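Local coordinates for protein cytochrome c2 (Blastochloris viridis, PDB 1CO6) that carries electrons through its covalently bound heme c, serving as electron donor to oxidized bacteriochlorophyll in bacterial photosynthesis, at residues Leu31-Phe35 with Ile97-Asp103; Ala46-Asn51 with Ile74-Lys78; Tyr66-Pro70 with Met79-Lys85. All blocks are in the same frame, centred on the assembly; numbering follows the deposited sequence.

Contact 1: Leu31-Phe35 with Ile97-Asp103. With HEC (heme c), chain B.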
# COMPACT_ATOMS: atom_id res chain seq x y z
N LEU A 31 -2.51 5.81 -1.29
CA LEU A 31 -2.55 4.84 -0.19
C LEU A 31 -3.26 5.35 1.04
O LEU A 31 -3.09 4.69 2.08
CB LEU A 31 -1.16 4.23 0.09
CG LEU A 31 -0.49 3.42 -0.99
CD1 LEU A 31 0.87 2.92 -0.52
CD2 LEU A 31 -1.33 2.23 -1.50
N ASN A 32 -3.98 6.42 0.94
CA ASN A 32 -4.80 6.95 2.07
C ASN A 32 -5.96 5.94 2.22
O ASN A 32 -6.48 5.45 1.20
CB ASN A 32 -5.42 8.30 1.69
CG ASN A 32 -4.38 9.41 1.80
OD1 ASN A 32 -3.51 9.33 2.67
ND2 ASN A 32 -4.52 10.37 0.89
N GLY A 33 -6.33 5.68 3.45
CA GLY A 33 -7.39 4.72 3.78
C GLY A 33 -7.16 3.35 3.18
O GLY A 33 -8.11 2.70 2.71
N LEU A 34 -5.95 2.82 3.17
CA LEU A 34 -5.69 1.52 2.60
C LEU A 34 -6.34 0.34 3.34
O LEU A 34 -7.00 -0.51 2.66
CB LEU A 34 -4.15 1.31 2.43
CG LEU A 34 -3.83 -0.09 1.96
CD1 LEU A 34 -4.13 -0.33 0.46
CD2 LEU A 34 -2.35 -0.34 2.22
N PHE A 35 -6.14 0.22 4.66
CA PHE A 35 -6.66 -0.98 5.36
C PHE A 35 -8.18 -1.03 5.38
O PHE A 35 -8.78 -0.05 5.79
CB PHE A 35 -6.00 -1.13 6.74
CG PHE A 35 -4.49 -1.27 6.57
CD1 PHE A 35 -3.98 -2.44 6.02
CD2 PHE A 35 -3.65 -0.23 6.96
CE1 PHE A 35 -2.61 -2.57 5.83
CE2 PHE A 35 -2.25 -0.34 6.77
CZ PHE A 35 -1.76 -1.51 6.20
N ILE A 97 1.22 3.86 7.66
CA ILE A 97 0.09 3.94 6.74
C ILE A 97 -1.23 4.06 7.50
O ILE A 97 -2.13 4.76 7.01
CB ILE A 97 0.11 2.76 5.71
CG1 ILE A 97 1.37 2.84 4.80
CG2 ILE A 97 -1.19 2.72 4.84
CD1 ILE A 97 1.48 1.57 3.89
N LYS A 98 -1.36 3.31 8.60
CA LYS A 98 -2.58 3.28 9.42
C LYS A 98 -2.97 4.64 9.96
O LYS A 98 -4.15 4.79 10.28
CB LYS A 98 -2.60 2.27 10.59
CG LYS A 98 -3.40 1.00 10.18
CD LYS A 98 -3.93 0.21 11.36
CE LYS A 98 -5.39 -0.22 11.23
NZ LYS A 98 -5.55 -1.53 10.52
N GLN A 99 -2.07 5.58 10.09
CA GLN A 99 -2.35 6.92 10.57
C GLN A 99 -3.32 7.69 9.69
O GLN A 99 -4.02 8.57 10.23
CB GLN A 99 -1.12 7.86 10.66
CG GLN A 99 -0.08 7.34 11.62
CD GLN A 99 1.10 8.28 11.64
OE1 GLN A 99 1.34 8.87 12.68
NE2 GLN A 99 1.81 8.41 10.51
N PHE A 100 -3.39 7.36 8.42
CA PHE A 100 -4.24 8.14 7.49
C PHE A 100 -5.65 7.69 7.19
O PHE A 100 -5.92 6.51 6.97
CB PHE A 100 -3.43 8.32 6.16
CG PHE A 100 -2.08 8.93 6.37
CD1 PHE A 100 -1.00 8.12 6.67
CD2 PHE A 100 -1.87 10.29 6.26
CE1 PHE A 100 0.28 8.64 6.88
CE2 PHE A 100 -0.59 10.82 6.47
CZ PHE A 100 0.51 10.01 6.77
N ASN A 101 -6.52 8.69 7.12
CA ASN A 101 -7.94 8.53 6.73
C ASN A 101 -7.93 8.54 5.19
O ASN A 101 -6.92 8.99 4.59
CB ASN A 101 -8.80 9.65 7.34
CG ASN A 101 -8.98 9.44 8.84
OD1 ASN A 101 -9.26 8.30 9.26
ND2 ASN A 101 -8.76 10.47 9.64
N ALA A 102 -8.99 8.14 4.56
CA ALA A 102 -9.16 8.07 3.12
C ALA A 102 -8.94 9.45 2.50
O ALA A 102 -8.49 9.54 1.34
CB ALA A 102 -10.49 7.43 2.73
N ASP A 103 -9.21 10.50 3.25
CA ASP A 103 -9.05 11.89 2.80
C ASP A 103 -7.63 12.42 3.06
O ASP A 103 -7.40 13.60 2.73
CB ASP A 103 -10.14 12.81 3.38
CG ASP A 103 -9.98 12.97 4.88
OD1 ASP A 103 -8.99 12.60 5.54
OD2 ASP A 103 -10.97 13.51 5.43
FE HEC B . 2.76 -0.23 -4.79
CHA HEC B . -0.25 -1.08 -6.00
CHB HEC B . 1.64 -0.71 -1.59
CHC HEC B . 5.94 0.39 -3.57
CHD HEC B . 3.79 0.70 -7.95
NA HEC B . 1.00 -0.77 -3.95
C1A HEC B . -0.12 -1.23 -4.62
C2A HEC B . -1.06 -1.76 -3.68
C3A HEC B . -0.51 -1.66 -2.46
C4A HEC B . 0.79 -1.06 -2.59
CMA HEC B . -1.10 -2.11 -1.10
CAA HEC B . -2.50 -2.26 -4.03
CBA HEC B . -3.41 -1.01 -4.09
CGA HEC B . -4.89 -1.22 -4.35
O1A HEC B . -5.28 -2.37 -4.45
O2A HEC B . -5.56 -0.16 -4.43
NB HEC B . 3.60 -0.15 -2.98
C1B HEC B . 2.93 -0.33 -1.76
C2B HEC B . 3.89 -0.14 -0.70
C3B HEC B . 5.08 0.12 -1.25
C4B HEC B . 4.92 0.15 -2.67
CMB HEC B . 3.48 -0.27 0.79
CAB HEC B . 6.39 0.42 -0.45
CBB HEC B . 6.96 -0.71 0.19
NC HEC B . 4.51 0.41 -5.61
C1C HEC B . 5.69 0.58 -4.93
C2C HEC B . 6.69 1.04 -5.89
C3C HEC B . 6.12 1.09 -7.09
C4C HEC B . 4.73 0.73 -6.94
CMC HEC B . 8.16 1.33 -5.51
CAC HEC B . 6.80 1.60 -8.43
CBC HEC B . 7.97 1.00 -8.91
ND HEC B . 1.91 -0.16 -6.61
C1D HEC B . 2.52 0.20 -7.81
C2D HEC B . 1.58 -0.06 -8.90
C3D HEC B . 0.45 -0.53 -8.36
C4D HEC B . 0.65 -0.62 -6.94
CMD HEC B . 1.92 0.22 -10.39
CAD HEC B . -0.82 -1.03 -9.09
CBD HEC B . -0.77 -2.58 -9.27
CGD HEC B . -1.67 -3.10 -10.37
O1D HEC B . -1.36 -4.30 -10.66
O2D HEC B . -2.58 -2.41 -10.87
O HOH W 1 -3.93 4.66 5.13
O HOH W 2 -6.68 10.56 -0.82
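The first torsions of F35 and I97 turn the two side chains onto each other. In F35 the ring lies anti to the carbonyl carbon (chi1 -60°); I97 places CG1 in the same relation to its own carbonyl (chi1 -64°), which leaves the CG2 branch opposite the backbone N and facing the loop 31-35. This methyl comes within 3.8 Å of F35 CE2 and also rests against CB of L34. The next residue, K98, crosses the ring at about a right angle, its CG 3.5 Å from F35 CD2, and then bends at chi3 and chi4, its ammonium group pairing with E60.

Toward G33 and A102 the backbones close in. L31 to L34 form a type II turn, and G33, at its third position with positive phi, has no CB to keep the chains apart: its CA lies 3.8 Å from that of A102. N32 presses its CB against two carbonyls, 3.3 Å from N101 O and equally far from A102 O. Its amide, tilted 38° from the F100 ring, brings OD1 3.6 Å from F100 CB while accepting from G20 N; ND2 reaches A102 O through a water. No direct hydrogen bond joins the segments. A second water lies 2.6 Å from I97 O and also near L31 O.

The loop also carries the contact to the heme, for L34 CD1 lies 3.8 Å from the heme methyl CMA. The segment that follows on from helix 87-98 thus packs, partly through water, against a turn that lines the heme. F10 of helix 3-14 touches L31 and I97, and F63 of helix 60-68 meets L34, I97 and, edge to face, the F35 ring.

Contact 2: Ala46-Asn51 with Ile74-Lys78. With HEC (heme c), chain B.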
# COMPACT_ATOMS: atom_id res chain seq x y z
N ALA A 46 -5.68 3.23 -13.19
CA ALA A 46 -5.76 2.15 -14.18
C ALA A 46 -5.05 0.90 -13.65
O ALA A 46 -3.88 0.58 -13.90
CB ALA A 46 -5.22 2.59 -15.53
N TYR A 47 -5.83 0.12 -12.94
CA TYR A 47 -5.33 -1.14 -12.34
C TYR A 47 -5.21 -2.24 -13.38
O TYR A 47 -5.95 -2.21 -14.39
CB TYR A 47 -6.35 -1.65 -11.30
CG TYR A 47 -6.42 -0.87 -10.00
CD1 TYR A 47 -7.40 0.08 -9.79
CD2 TYR A 47 -5.50 -1.14 -8.99
CE1 TYR A 47 -7.46 0.80 -8.60
CE2 TYR A 47 -5.56 -0.46 -7.77
CZ TYR A 47 -6.54 0.50 -7.59
OH TYR A 47 -6.63 1.15 -6.38
N SER A 48 -4.31 -3.15 -13.07
CA SER A 48 -4.15 -4.35 -13.92
C SER A 48 -5.39 -5.23 -13.59
O SER A 48 -6.06 -5.05 -12.56
CB SER A 48 -2.96 -5.21 -13.59
OG SER A 48 -2.98 -5.59 -12.21
N ASP A 49 -5.72 -6.15 -14.46
CA ASP A 49 -6.79 -7.12 -14.21
C ASP A 49 -6.34 -7.97 -13.00
O ASP A 49 -7.18 -8.29 -12.14
CB ASP A 49 -6.94 -8.06 -15.42
CG ASP A 49 -7.85 -7.47 -16.48
OD1 ASP A 49 -8.50 -6.43 -16.32
OD2 ASP A 49 -7.90 -8.06 -17.56
N ALA A 50 -5.08 -8.32 -12.98
CA ALA A 50 -4.45 -9.11 -11.92
C ALA A 50 -4.86 -8.49 -10.56
O ALA A 50 -5.28 -9.26 -9.66
CB ALA A 50 -2.95 -9.17 -12.09
N ASN A 51 -4.73 -7.17 -10.37
CA ASN A 51 -5.13 -6.59 -9.08
C ASN A 51 -6.65 -6.43 -8.96
O ASN A 51 -7.29 -6.91 -7.99
CB ASN A 51 -4.36 -5.25 -8.92
CG ASN A 51 -4.87 -4.50 -7.71
OD1 ASN A 51 -6.05 -4.09 -7.63
ND2 ASN A 51 -4.04 -4.33 -6.71
N ILE A 74 -0.02 -11.59 -6.18
CA ILE A 74 -0.81 -11.06 -7.29
C ILE A 74 0.04 -11.19 -8.55
O ILE A 74 0.64 -10.23 -9.03
CB ILE A 74 -1.31 -9.60 -7.04
CG1 ILE A 74 -2.09 -9.48 -5.73
CG2 ILE A 74 -2.15 -9.08 -8.25
CD1 ILE A 74 -2.72 -8.10 -5.43
N PRO A 75 0.10 -12.41 -9.03
CA PRO A 75 0.88 -12.70 -10.26
C PRO A 75 0.49 -11.75 -11.38
O PRO A 75 -0.70 -11.52 -11.66
CB PRO A 75 0.60 -14.17 -10.54
CG PRO A 75 -0.07 -14.74 -9.35
CD PRO A 75 -0.52 -13.62 -8.46
N GLY A 76 1.41 -11.17 -12.10
CA GLY A 76 0.99 -10.26 -13.21
C GLY A 76 0.73 -8.85 -12.79
O GLY A 76 0.34 -8.01 -13.61
N THR A 77 0.91 -8.51 -11.52
CA THR A 77 0.68 -7.12 -11.06
C THR A 77 1.65 -6.14 -11.72
O THR A 77 2.82 -6.50 -12.00
CB THR A 77 0.76 -7.01 -9.48
OG1 THR A 77 0.44 -5.63 -9.21
CG2 THR A 77 2.10 -7.34 -8.82
N LYS A 78 1.23 -4.96 -11.97
CA LYS A 78 2.02 -3.86 -12.53
C LYS A 78 3.03 -3.31 -11.49
O LYS A 78 3.92 -2.50 -11.82
CB LYS A 78 1.15 -2.71 -13.00
CG LYS A 78 0.14 -2.72 -14.10
CD LYS A 78 -0.53 -1.33 -14.22
CE LYS A 78 -1.84 -1.45 -14.99
NZ LYS A 78 -2.39 -0.22 -15.62
FE HEC B . 2.76 -0.23 -4.79
CHA HEC B . -0.25 -1.08 -6.00
CHB HEC B . 1.64 -0.71 -1.59
CHC HEC B . 5.94 0.39 -3.57
CHD HEC B . 3.79 0.70 -7.95
NA HEC B . 1.00 -0.77 -3.95
C1A HEC B . -0.12 -1.23 -4.62
C2A HEC B . -1.06 -1.76 -3.68
C3A HEC B . -0.51 -1.66 -2.46
C4A HEC B . 0.79 -1.06 -2.59
CMA HEC B . -1.10 -2.11 -1.10
CAA HEC B . -2.50 -2.26 -4.03
CBA HEC B . -3.41 -1.01 -4.09
CGA HEC B . -4.89 -1.22 -4.35
O1A HEC B . -5.28 -2.37 -4.45
O2A HEC B . -5.56 -0.16 -4.43
NB HEC B . 3.60 -0.15 -2.98
C1B HEC B . 2.93 -0.33 -1.76
C2B HEC B . 3.89 -0.14 -0.70
C3B HEC B . 5.08 0.12 -1.25
C4B HEC B . 4.92 0.15 -2.67
CMB HEC B . 3.48 -0.27 0.79
CAB HEC B . 6.39 0.42 -0.45
CBB HEC B . 6.96 -0.71 0.19
NC HEC B . 4.51 0.41 -5.61
C1C HEC B . 5.69 0.58 -4.93
C2C HEC B . 6.69 1.04 -5.89
C3C HEC B . 6.12 1.09 -7.09
C4C HEC B . 4.73 0.73 -6.94
CMC HEC B . 8.16 1.33 -5.51
CAC HEC B . 6.80 1.60 -8.43
CBC HEC B . 7.97 1.00 -8.91
ND HEC B . 1.91 -0.16 -6.61
C1D HEC B . 2.52 0.20 -7.81
C2D HEC B . 1.58 -0.06 -8.90
C3D HEC B . 0.45 -0.53 -8.36
C4D HEC B . 0.65 -0.62 -6.94
CMD HEC B . 1.92 0.22 -10.39
CAD HEC B . -0.82 -1.03 -9.09
CBD HEC B . -0.77 -2.58 -9.27
CGD HEC B . -1.67 -3.10 -10.37
O1D HEC B . -1.36 -4.30 -10.66
O2D HEC B . -2.58 -2.41 -10.87
O HOH W 3 -4.20 -1.87 -16.79
O HOH W 4 -1.07 -4.96 -6.83
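A50 and I74 meet beside the propionate pocket of a cytochrome c heme, built in part from the capped start of helix 49-52 and the type II turn I74 to T77; W58 and R37 are further donors to the heme. The tight part surrounds one carboxylate. S48 OG, held between its backbone N and carbonyl carbon (chi1 55°), donates to heme O1D at 2.6 Å and, as N-cap, accepts from N51 N. T77 OG1 and K78 N also donate to O1D, so three bonds grip this oxygen from both segments. S48 N holds the other oxygen, O2D, at 2.9 Å in a nearly straight bond (167°). The second propionate is bound by Y47 OH, 2.6 Å from O2A near the plane of the tyrosine ring, and by N51 ND2. Such donors would be expected to stabilise negative charge on the propionates.

Close packing continues at A50, whose CB lies 3.9 Å from I74 CG2 and 3.3 Å from P75 O. The solvent side is looser: the extended K78 chain runs past S48 to exposed A46, where NZ is modelled improbably close to A46 O, so the length of that hydrogen bond is doubtful; a water joins NZ to Y47 O. The inner side instead has a water linking both segments: it accepts from N51 ND2 at 3.0 Å and donates to T77 OG1 at 2.9 Å.

Contact 3: Tyr66-Pro70 with Met79-Lys85; sequences YIRDP and MIFAGVK. With HEC (heme c), chain B.
M79 and Y66 meet directly beside the iron. M79 SD coordinates the heme iron at 2.3 Å, and Y66 OH stands 3.1 Å from the same sulfur. CG of M79 is turned anti to the backbone N (chi1 -178°), carrying the thioether in over the porphyrin. Measured to the ring, the sulfur lies 74° off the normal of Y66, an oblique Met-aromatic contact. On its side away from the heme the terminal methyl meets hydrocarbon: CE is 3.9 Å from I67 CD1 and equally far from P70 CG. F81 extends this wall, with heme CHC over the centre of one ring face and P70 CG at the ring edge, 4.1 Å from CD2.

Backbone contacts fix the loop one shell farther out. V84 N donates to I67 O at 2.8 Å (160° at the hydrogen), the one direct backbone-to-backbone hydrogen bond between segments 66-70 and 79-85. G83, lacking a side chain, lets its CA approach I67 O to 3.0 Å. V84 O, buried without a hydrogen-bond partner in the model, receives a CH...O contact from R68 CA at 3.3 Å. Weak bonds from R68 NE to K85 O and from K85 NZ to R68 O finish the join at its outer end.

Beyond these segments, W58 packs edge to face with Y66, T77 OG1 accepts from M79 N, and V90 of helix 87-98 touches I67, R68 and V84. H17 binds the same iron, completing with M79 the His-Met axial ligation characteristic of the cytochrome c heme site.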
# COMPACT_ATOMS: atom_id res chain seq x y z
N TYR A 66 1.57 -9.80 1.11
CA TYR A 66 1.76 -9.16 -0.19
C TYR A 66 3.05 -8.42 -0.27
O TYR A 66 3.84 -8.55 -1.20
CB TYR A 66 0.60 -8.18 -0.49
CG TYR A 66 0.75 -7.28 -1.67
CD1 TYR A 66 1.09 -5.93 -1.51
CD2 TYR A 66 0.55 -7.78 -2.98
CE1 TYR A 66 1.21 -5.07 -2.61
CE2 TYR A 66 0.64 -6.92 -4.10
CZ TYR A 66 1.00 -5.60 -3.89
OH TYR A 66 1.07 -4.78 -4.96
N ILE A 67 3.29 -7.55 0.70
CA ILE A 67 4.50 -6.71 0.69
C ILE A 67 5.81 -7.48 0.74
O ILE A 67 6.80 -6.93 0.16
CB ILE A 67 4.30 -5.53 1.68
CG1 ILE A 67 4.89 -4.20 1.18
CG2 ILE A 67 4.88 -5.98 3.07
CD1 ILE A 67 4.38 -3.65 -0.18
N ARG A 68 5.90 -8.67 1.29
CA ARG A 68 7.13 -9.43 1.27
C ARG A 68 7.46 -9.86 -0.18
O ARG A 68 8.66 -9.98 -0.46
CB ARG A 68 7.03 -10.73 2.10
CG ARG A 68 6.61 -10.58 3.55
CD ARG A 68 7.42 -9.54 4.26
NE ARG A 68 7.44 -9.62 5.72
CZ ARG A 68 6.36 -9.26 6.45
NH1 ARG A 68 5.28 -8.83 5.79
NH2 ARG A 68 6.38 -9.33 7.78
N ASP A 69 6.45 -10.08 -0.98
CA ASP A 69 6.66 -10.54 -2.37
C ASP A 69 5.39 -10.32 -3.21
O ASP A 69 4.60 -11.26 -3.33
CB ASP A 69 7.05 -12.01 -2.40
CG ASP A 69 7.48 -12.50 -3.77
OD1 ASP A 69 8.05 -13.62 -3.75
OD2 ASP A 69 7.31 -11.88 -4.86
N PRO A 70 5.26 -9.13 -3.75
CA PRO A 70 4.06 -8.78 -4.48
C PRO A 70 3.67 -9.74 -5.59
O PRO A 70 2.44 -10.07 -5.63
CB PRO A 70 4.29 -7.32 -4.91
CG PRO A 70 5.38 -6.77 -4.03
CD PRO A 70 6.18 -7.98 -3.59
N MET A 79 2.93 -3.71 -10.22
CA MET A 79 3.80 -3.31 -9.13
C MET A 79 5.05 -4.16 -9.15
O MET A 79 5.16 -5.18 -8.43
CB MET A 79 3.09 -3.28 -7.76
CG MET A 79 4.08 -2.81 -6.69
SD MET A 79 3.15 -2.46 -5.13
CE MET A 79 4.47 -2.95 -4.00
N ILE A 80 6.03 -3.75 -9.99
CA ILE A 80 7.31 -4.50 -10.13
C ILE A 80 8.25 -3.92 -9.07
O ILE A 80 8.86 -2.87 -9.26
CB ILE A 80 7.86 -4.51 -11.58
CG1 ILE A 80 6.77 -5.08 -12.57
CG2 ILE A 80 9.18 -5.32 -11.67
CD1 ILE A 80 6.87 -4.37 -13.99
N PHE A 81 8.29 -4.65 -7.97
CA PHE A 81 9.01 -4.23 -6.74
C PHE A 81 9.40 -5.49 -6.01
O PHE A 81 8.52 -6.37 -5.91
CB PHE A 81 8.03 -3.32 -5.98
CG PHE A 81 8.42 -2.91 -4.60
CD1 PHE A 81 9.39 -1.90 -4.46
CD2 PHE A 81 7.89 -3.52 -3.45
CE1 PHE A 81 9.80 -1.50 -3.19
CE2 PHE A 81 8.30 -3.11 -2.18
CZ PHE A 81 9.27 -2.09 -2.06
N ALA A 82 10.61 -5.60 -5.55
CA ALA A 82 11.11 -6.82 -4.91
C ALA A 82 10.39 -7.18 -3.63
O ALA A 82 10.32 -8.39 -3.37
CB ALA A 82 12.59 -6.74 -4.67
N GLY A 83 9.87 -6.21 -2.92
CA GLY A 83 9.13 -6.44 -1.66
C GLY A 83 10.00 -6.02 -0.47
O GLY A 83 11.18 -5.64 -0.62
N VAL A 84 9.37 -6.03 0.69
CA VAL A 84 10.04 -5.66 1.97
C VAL A 84 10.06 -6.98 2.77
O VAL A 84 9.04 -7.50 3.20
CB VAL A 84 9.45 -4.43 2.62
CG1 VAL A 84 10.18 -4.00 3.92
CG2 VAL A 84 9.31 -3.20 1.72
N LYS A 85 11.20 -7.57 2.95
CA LYS A 85 11.40 -8.85 3.65
C LYS A 85 11.46 -8.70 5.18
O LYS A 85 10.87 -9.54 5.91
CB LYS A 85 12.73 -9.44 3.20
CG LYS A 85 12.77 -10.09 1.84
CD LYS A 85 11.75 -9.60 0.85
CE LYS A 85 11.80 -10.43 -0.43
NZ LYS A 85 11.63 -9.50 -1.56
FE HEC B . 2.76 -0.23 -4.79
CHA HEC B . -0.25 -1.08 -6.00
CHB HEC B . 1.64 -0.71 -1.59
CHC HEC B . 5.94 0.39 -3.57
CHD HEC B . 3.79 0.70 -7.95
NA HEC B . 1.00 -0.77 -3.95
C1A HEC B . -0.12 -1.23 -4.62
C2A HEC B . -1.06 -1.76 -3.68
C3A HEC B . -0.51 -1.66 -2.46
C4A HEC B . 0.79 -1.06 -2.59
CMA HEC B . -1.10 -2.11 -1.10
CAA HEC B . -2.50 -2.26 -4.03
CBA HEC B . -3.41 -1.01 -4.09
CGA HEC B . -4.89 -1.22 -4.35
O1A HEC B . -5.28 -2.37 -4.45
O2A HEC B . -5.56 -0.16 -4.43
NB HEC B . 3.60 -0.15 -2.98
C1B HEC B . 2.93 -0.33 -1.76
C2B HEC B . 3.89 -0.14 -0.70
C3B HEC B . 5.08 0.12 -1.25
C4B HEC B . 4.92 0.15 -2.67
CMB HEC B . 3.48 -0.27 0.79
CAB HEC B . 6.39 0.42 -0.45
CBB HEC B . 6.96 -0.71 0.19
NC HEC B . 4.51 0.41 -5.61
C1C HEC B . 5.69 0.58 -4.93
C2C HEC B . 6.69 1.04 -5.89
C3C HEC B . 6.12 1.09 -7.09
C4C HEC B . 4.73 0.73 -6.94
CMC HEC B . 8.16 1.33 -5.51
CAC HEC B . 6.80 1.60 -8.43
CBC HEC B . 7.97 1.00 -8.91
ND HEC B . 1.91 -0.16 -6.61
C1D HEC B . 2.52 0.20 -7.81
C2D HEC B . 1.58 -0.06 -8.90
C3D HEC B . 0.45 -0.53 -8.36
C4D HEC B . 0.65 -0.62 -6.94
CMD HEC B . 1.92 0.22 -10.39
CAD HEC B . -0.82 -1.03 -9.09
CBD HEC B . -0.77 -2.58 -9.27
CGD HEC B . -1.67 -3.10 -10.37
O1D HEC B . -1.36 -4.30 -10.66
O2D HEC B . -2.58 -2.41 -10.87
O HOH W 5 7.59 -8.99 -6.63

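How the contacts relate
The three contacts show how a small helical protein with no strands can be organised around its cofactor. Their segments follow in the order 31-35, 46-51, 66-70, 74-78, 79-85 and 97-103: contact 1 spans the other two, whereas contacts 2 and 3 interleave. Contact 1 lies on the opposite side of the chain's centre, its own centre about 21 Å from that of contact 2 and 19 Å from that of contact 3. Contacts 2 and 3, about 13 Å apart between centres, have consecutive second segments and touch where I74 CD1 lies 3.8 Å from Y66 CE2. All three touch the heme: contact 2 at its propionates, contact 3 on the iron's methionine side, contact 1 through leucines of its turn.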